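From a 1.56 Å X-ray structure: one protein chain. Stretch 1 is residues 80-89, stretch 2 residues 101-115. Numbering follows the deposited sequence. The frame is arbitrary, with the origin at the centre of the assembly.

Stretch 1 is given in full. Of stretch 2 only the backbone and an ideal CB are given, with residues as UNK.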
# COMPACT_ATOMS: atom_id res chain seq x y z
N ARG A 80 0.29 -16.82 -16.90
CA ARG A 80 1.65 -17.11 -16.41
C ARG A 80 1.71 -17.59 -14.96
O ARG A 80 2.80 -17.88 -14.47
CB ARG A 80 2.54 -15.86 -16.57
CG ARG A 80 2.80 -15.48 -18.00
CD ARG A 80 3.58 -16.54 -18.82
NE ARG A 80 3.97 -15.99 -20.14
CZ ARG A 80 5.15 -15.44 -20.41
NH1 ARG A 80 6.09 -15.36 -19.48
NH2 ARG A 80 5.42 -14.96 -21.62
N MET A 81 0.56 -17.68 -14.30
CA MET A 81 0.48 -18.10 -12.91
C MET A 81 -0.30 -19.41 -12.78
O MET A 81 -1.23 -19.66 -13.56
CB MET A 81 -0.25 -17.04 -12.07
CG MET A 81 0.34 -15.63 -12.11
SD MET A 81 2.06 -15.60 -11.62
CE MET A 81 1.92 -15.66 -9.85
N GLU A 82 0.06 -20.20 -11.77
CA GLU A 82 -0.69 -21.41 -11.44
C GLU A 82 -1.91 -21.10 -10.57
O GLU A 82 -1.88 -20.25 -9.68
CB GLU A 82 0.19 -22.43 -10.71
CG GLU A 82 1.25 -23.05 -11.55
CD GLU A 82 1.78 -24.35 -10.97
OE1 GLU A 82 0.99 -25.05 -10.28
OE2 GLU A 82 2.97 -24.65 -11.21
N ASP A 83 -2.99 -21.83 -10.83
CA ASP A 83 -4.20 -21.79 -10.02
C ASP A 83 -3.92 -22.48 -8.70
O ASP A 83 -3.43 -23.61 -8.67
CB ASP A 83 -5.31 -22.52 -10.79
CG ASP A 83 -6.66 -22.47 -10.11
OD1 ASP A 83 -6.82 -21.92 -9.01
OD2 ASP A 83 -7.61 -23.03 -10.72
N LEU A 84 -4.22 -21.78 -7.60
CA LEU A 84 -3.93 -22.24 -6.25
C LEU A 84 -5.16 -22.80 -5.52
O LEU A 84 -5.09 -23.05 -4.32
CB LEU A 84 -3.35 -21.09 -5.41
CG LEU A 84 -2.12 -20.38 -6.01
CD1 LEU A 84 -1.68 -19.25 -5.07
CD2 LEU A 84 -0.99 -21.36 -6.21
N SER A 85 -6.26 -23.00 -6.24
CA SER A 85 -7.51 -23.48 -5.63
C SER A 85 -7.32 -24.74 -4.77
O SER A 85 -7.80 -24.80 -3.63
CB SER A 85 -8.57 -23.73 -6.71
OG SER A 85 -8.88 -22.51 -7.41
N ALA A 86 -6.57 -25.72 -5.28
CA ALA A 86 -6.36 -26.99 -4.55
C ALA A 86 -5.58 -26.77 -3.27
O ALA A 86 -5.88 -27.36 -2.23
CB ALA A 86 -5.63 -27.99 -5.44
N LEU A 87 -4.57 -25.90 -3.34
CA LEU A 87 -3.80 -25.53 -2.16
C LEU A 87 -4.69 -24.83 -1.14
O LEU A 87 -4.58 -25.09 0.06
CB LEU A 87 -2.61 -24.64 -2.55
CG LEU A 87 -1.68 -24.22 -1.43
CD1 LEU A 87 -1.02 -25.43 -0.82
CD2 LEU A 87 -0.64 -23.25 -2.00
N PHE A 88 -5.56 -23.94 -1.60
CA PHE A 88 -6.51 -23.26 -0.71
C PHE A 88 -7.39 -24.28 0.00
O PHE A 88 -7.63 -24.17 1.20
CB PHE A 88 -7.35 -22.23 -1.47
CG PHE A 88 -6.72 -20.85 -1.48
CD1 PHE A 88 -5.61 -20.59 -2.28
CD2 PHE A 88 -7.23 -19.84 -0.69
CE1 PHE A 88 -5.01 -19.32 -2.27
CE2 PHE A 88 -6.63 -18.56 -0.67
CZ PHE A 88 -5.52 -18.32 -1.46
N ARG A 89 -7.86 -25.28 -0.74
CA ARG A 89 -8.66 -26.33 -0.11
C ARG A 89 -7.83 -27.10 0.91
O ARG A 89 -8.25 -27.28 2.06
CB ARG A 89 -9.21 -27.28 -1.16
CG ARG A 89 -10.33 -26.66 -1.99
CD ARG A 89 -11.08 -27.70 -2.81
NE ARG A 89 -10.34 -28.07 -4.02
CZ ARG A 89 -10.34 -27.38 -5.16
NH1 ARG A 89 -11.06 -26.26 -5.29
NH2 ARG A 89 -9.63 -27.81 -6.20
N UNK A 101 -11.46 -10.34 0.68
CA UNK A 101 -10.07 -10.60 0.29
C UNK A 101 -9.96 -11.77 -0.69
O UNK A 101 -9.25 -11.69 -1.68
CB UNK A 101 -9.22 -10.88 1.53
N UNK A 102 -10.69 -12.86 -0.42
CA UNK A 102 -10.73 -13.97 -1.37
C UNK A 102 -11.20 -13.47 -2.74
O UNK A 102 -10.67 -13.87 -3.78
CB UNK A 102 -11.65 -15.08 -0.86
N UNK A 103 -12.18 -12.57 -2.74
CA UNK A 103 -12.68 -12.04 -3.99
C UNK A 103 -11.59 -11.32 -4.79
O UNK A 103 -11.52 -11.48 -5.99
CB UNK A 103 -13.85 -11.09 -3.72
N UNK A 104 -10.72 -10.56 -4.12
CA UNK A 104 -9.66 -9.79 -4.81
C UNK A 104 -8.61 -10.65 -5.48
O UNK A 104 -7.94 -10.21 -6.41
CB UNK A 104 -8.96 -8.86 -3.82
N UNK A 105 -8.43 -11.87 -4.98
CA UNK A 105 -7.40 -12.78 -5.51
C UNK A 105 -7.99 -13.87 -6.44
O UNK A 105 -7.24 -14.71 -6.95
CB UNK A 105 -6.66 -13.44 -4.35
N UNK A 106 -9.30 -13.79 -6.67
CA UNK A 106 -10.05 -14.79 -7.43
C UNK A 106 -10.44 -14.24 -8.79
O UNK A 106 -10.80 -13.07 -8.90
CB UNK A 106 -11.30 -15.23 -6.66
N UNK A 107 -10.39 -15.07 -9.82
CA UNK A 107 -10.72 -14.64 -11.18
C UNK A 107 -10.94 -15.84 -12.09
O UNK A 107 -10.11 -16.76 -12.13
CB UNK A 107 -9.61 -13.75 -11.74
N UNK A 108 -12.04 -15.81 -12.84
CA UNK A 108 -12.36 -16.86 -13.81
C UNK A 108 -12.22 -18.28 -13.24
O UNK A 108 -11.68 -19.17 -13.88
CB UNK A 108 -11.45 -16.71 -15.03
N UNK A 109 -12.73 -18.47 -12.03
CA UNK A 109 -12.74 -19.80 -11.42
C UNK A 109 -11.48 -20.23 -10.70
O UNK A 109 -11.43 -21.33 -10.13
CB UNK A 109 -13.04 -20.84 -12.51
N UNK A 110 -10.44 -19.39 -10.72
CA UNK A 110 -9.17 -19.70 -10.08
C UNK A 110 -8.90 -18.75 -8.92
O UNK A 110 -9.60 -17.76 -8.76
CB UNK A 110 -8.03 -19.63 -11.10
N UNK A 111 -7.92 -19.11 -8.11
CA UNK A 111 -7.44 -18.28 -6.99
C UNK A 111 -5.93 -18.20 -7.19
O UNK A 111 -5.27 -19.22 -7.38
CB UNK A 111 -7.81 -18.86 -5.62
N UNK A 112 -5.38 -16.97 -7.19
CA UNK A 112 -4.11 -16.73 -7.87
C UNK A 112 -2.94 -16.29 -6.99
O UNK A 112 -1.80 -16.24 -7.47
CB UNK A 112 -4.33 -15.66 -8.95
N UNK A 113 -3.20 -15.98 -5.73
CA UNK A 113 -2.12 -15.66 -4.78
C UNK A 113 -2.58 -15.87 -3.35
O UNK A 113 -3.77 -16.09 -3.08
CB UNK A 113 -1.64 -14.22 -4.97
N UNK A 114 -1.62 -15.80 -2.43
CA UNK A 114 -1.86 -16.00 -1.01
C UNK A 114 -1.53 -14.71 -0.27
O UNK A 114 -0.36 -14.30 -0.25
CB UNK A 114 -1.03 -17.17 -0.47
N UNK A 115 -2.54 -14.06 0.32
CA UNK A 115 -2.29 -12.83 1.07
C UNK A 115 -1.51 -13.05 2.36
O UNK A 115 -1.80 -13.99 3.11
CB UNK A 115 -3.62 -12.15 1.40

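Positions 101 to 104 form helix, and no ideal CB among them has an atom of stretch 1 within 5.5 Å. Stretch 1 therefore says little about them, and many helix-compatible residues would suit. The deposited residues are Leu-101, Ile-102, Asp-103 and Leu-104; of these Ile-102 makes contact, its CD1 lying 4.0 Å from Phe-88 CE2.

Position 105 points its CA-to-CB bond toward stretch 1, across a gap that a mid-sized apolar side chain could span to the Phe-88 ring. It is Ile-105, whose CD1 comes within 3.7 Å of Phe-88 CZ.

Positions 106, 107 and 108 are out of reach, so stretch 1 leaves them free. At 108 the backbone speaks instead: phi and psi of 48° and 44°, in a type I' turn from 107 to 110, suit asparagine, aspartate or glycine and tolerate others. The deposited residues are Ser-106, Tyr-107 and Lys-108.

At 109, phi and psi of 84° and -2° would jam a CB against the preceding carbonyl O; the backbone alone calls for glycine, and Gly-109 it is. At 110 the angles are ordinary, but the ideal CB sits 3.3 Å from Asp-83 CG, a tight fit. Stretch 1 makes this request, and Gly-110 meets it, letting its CA approach Asp-83 OD1 to 3.4 Å.

Position 111 is held by its backbone with any residue but proline, which has no N-H: its N donates to Asp-83 OD1 (3.1 Å), and its O accepts from Leu-84 N (2.8 Å). The same Asp-83 OD1 accepts from Ser-85 N and OG, so one carboxylate oxygen joins the helix start to the strand. The ideal CB lies 4.4 Å from Phe-88 CD1, favouring valine, isoleucine or leucine. Ile-111 sets CG2 over one face of the Phe-88 ring, 3.6 Å from its centroid, in a CH-pi contact.

Position 112 points away, so a short side chain would miss stretch 1, whereas a long or broad one could turn back to the backbone at 81 to 83. Trp-112, with chi1 at -56°, does so: CZ3 lies 3.4 Å from Met-81 O, near the ring plane, while NE1 donates to Tyr-107 O (3.0 Å), anchoring the indole within its own stretch.

Position 113 also points away, and stretch 1 sets few limits; Ser-113 brings its backbone O to 3.3 Å from Phe-88 CZ, at the ring edge.

At 114, sideways, Phe-88 CZ and Leu-84 CD1 invite a compact apolar group such as valine or isoleucine. Val-114 places CG2 3.9 Å from Leu-84 CD1.

Position 115 is little constrained here; it is Pro-115.

Stretch 2 101-115: LIDLISYKGGIWSVP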
# COMPACT_ATOMS: atom_id res chain seq x y z
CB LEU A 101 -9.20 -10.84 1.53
CG LEU A 101 -7.70 -10.95 1.31
CD1 LEU A 101 -7.12 -9.71 0.63
CD2 LEU A 101 -7.01 -11.19 2.65
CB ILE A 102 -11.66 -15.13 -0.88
CG1 ILE A 102 -11.16 -15.74 0.43
CG2 ILE A 102 -11.76 -16.23 -1.96
CD1 ILE A 102 -9.86 -16.47 0.31
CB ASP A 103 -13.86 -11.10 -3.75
CG ASP A 103 -15.12 -11.82 -3.27
OD1 ASP A 103 -15.25 -13.06 -3.44
OD2 ASP A 103 -16.00 -11.12 -2.73
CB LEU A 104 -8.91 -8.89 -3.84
CG LEU A 104 -9.57 -7.64 -3.32
CD1 LEU A 104 -8.65 -6.98 -2.34
CD2 LEU A 104 -9.92 -6.68 -4.46
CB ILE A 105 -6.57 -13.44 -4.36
CG1 ILE A 105 -7.48 -14.21 -3.38
CG2 ILE A 105 -5.83 -12.37 -3.60
CD1 ILE A 105 -6.76 -14.96 -2.30
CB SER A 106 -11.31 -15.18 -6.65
OG SER A 106 -10.99 -15.88 -5.46
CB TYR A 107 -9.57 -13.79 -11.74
CG TYR A 107 -9.79 -13.22 -13.13
CD1 TYR A 107 -10.75 -12.22 -13.34
CD2 TYR A 107 -9.02 -13.63 -14.22
CE1 TYR A 107 -10.95 -11.67 -14.59
CE2 TYR A 107 -9.22 -13.07 -15.49
CZ TYR A 107 -10.20 -12.09 -15.66
OH TYR A 107 -10.42 -11.53 -16.91
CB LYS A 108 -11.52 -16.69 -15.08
CG LYS A 108 -11.94 -15.46 -15.86
CD LYS A 108 -11.61 -15.57 -17.33
CE LYS A 108 -12.10 -14.36 -18.13
NZ LYS A 108 -13.53 -13.96 -17.82
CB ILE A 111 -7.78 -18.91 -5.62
CG1 ILE A 111 -9.29 -19.08 -5.48
CG2 ILE A 111 -7.28 -18.02 -4.52
CD1 ILE A 111 -9.73 -19.79 -4.23
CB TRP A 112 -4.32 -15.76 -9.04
CG TRP A 112 -5.37 -16.26 -9.99
CD1 TRP A 112 -6.67 -15.87 -10.04
CD2 TRP A 112 -5.21 -17.28 -10.98
NE1 TRP A 112 -7.35 -16.57 -11.04
CE2 TRP A 112 -6.47 -17.44 -11.63
CE3 TRP A 112 -4.13 -18.08 -11.39
CZ2 TRP A 112 -6.67 -18.37 -12.65
CZ3 TRP A 112 -4.32 -18.99 -12.42
CH2 TRP A 112 -5.59 -19.12 -13.04
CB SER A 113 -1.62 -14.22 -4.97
OG SER A 113 -2.61 -13.32 -4.55
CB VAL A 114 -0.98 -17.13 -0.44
CG1 VAL A 114 -1.31 -17.40 1.03
CG2 VAL A 114 -1.11 -18.38 -1.32
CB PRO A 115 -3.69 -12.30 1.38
CG PRO A 115 -4.64 -13.17 0.63
CD PRO A 115 -3.97 -14.43 0.31
O HOH W 1 -0.29 -18.28 -8.48
O HOH W 2 -10.07 -23.77 -10.12
O HOH W 3 -11.49 -22.05 -6.99
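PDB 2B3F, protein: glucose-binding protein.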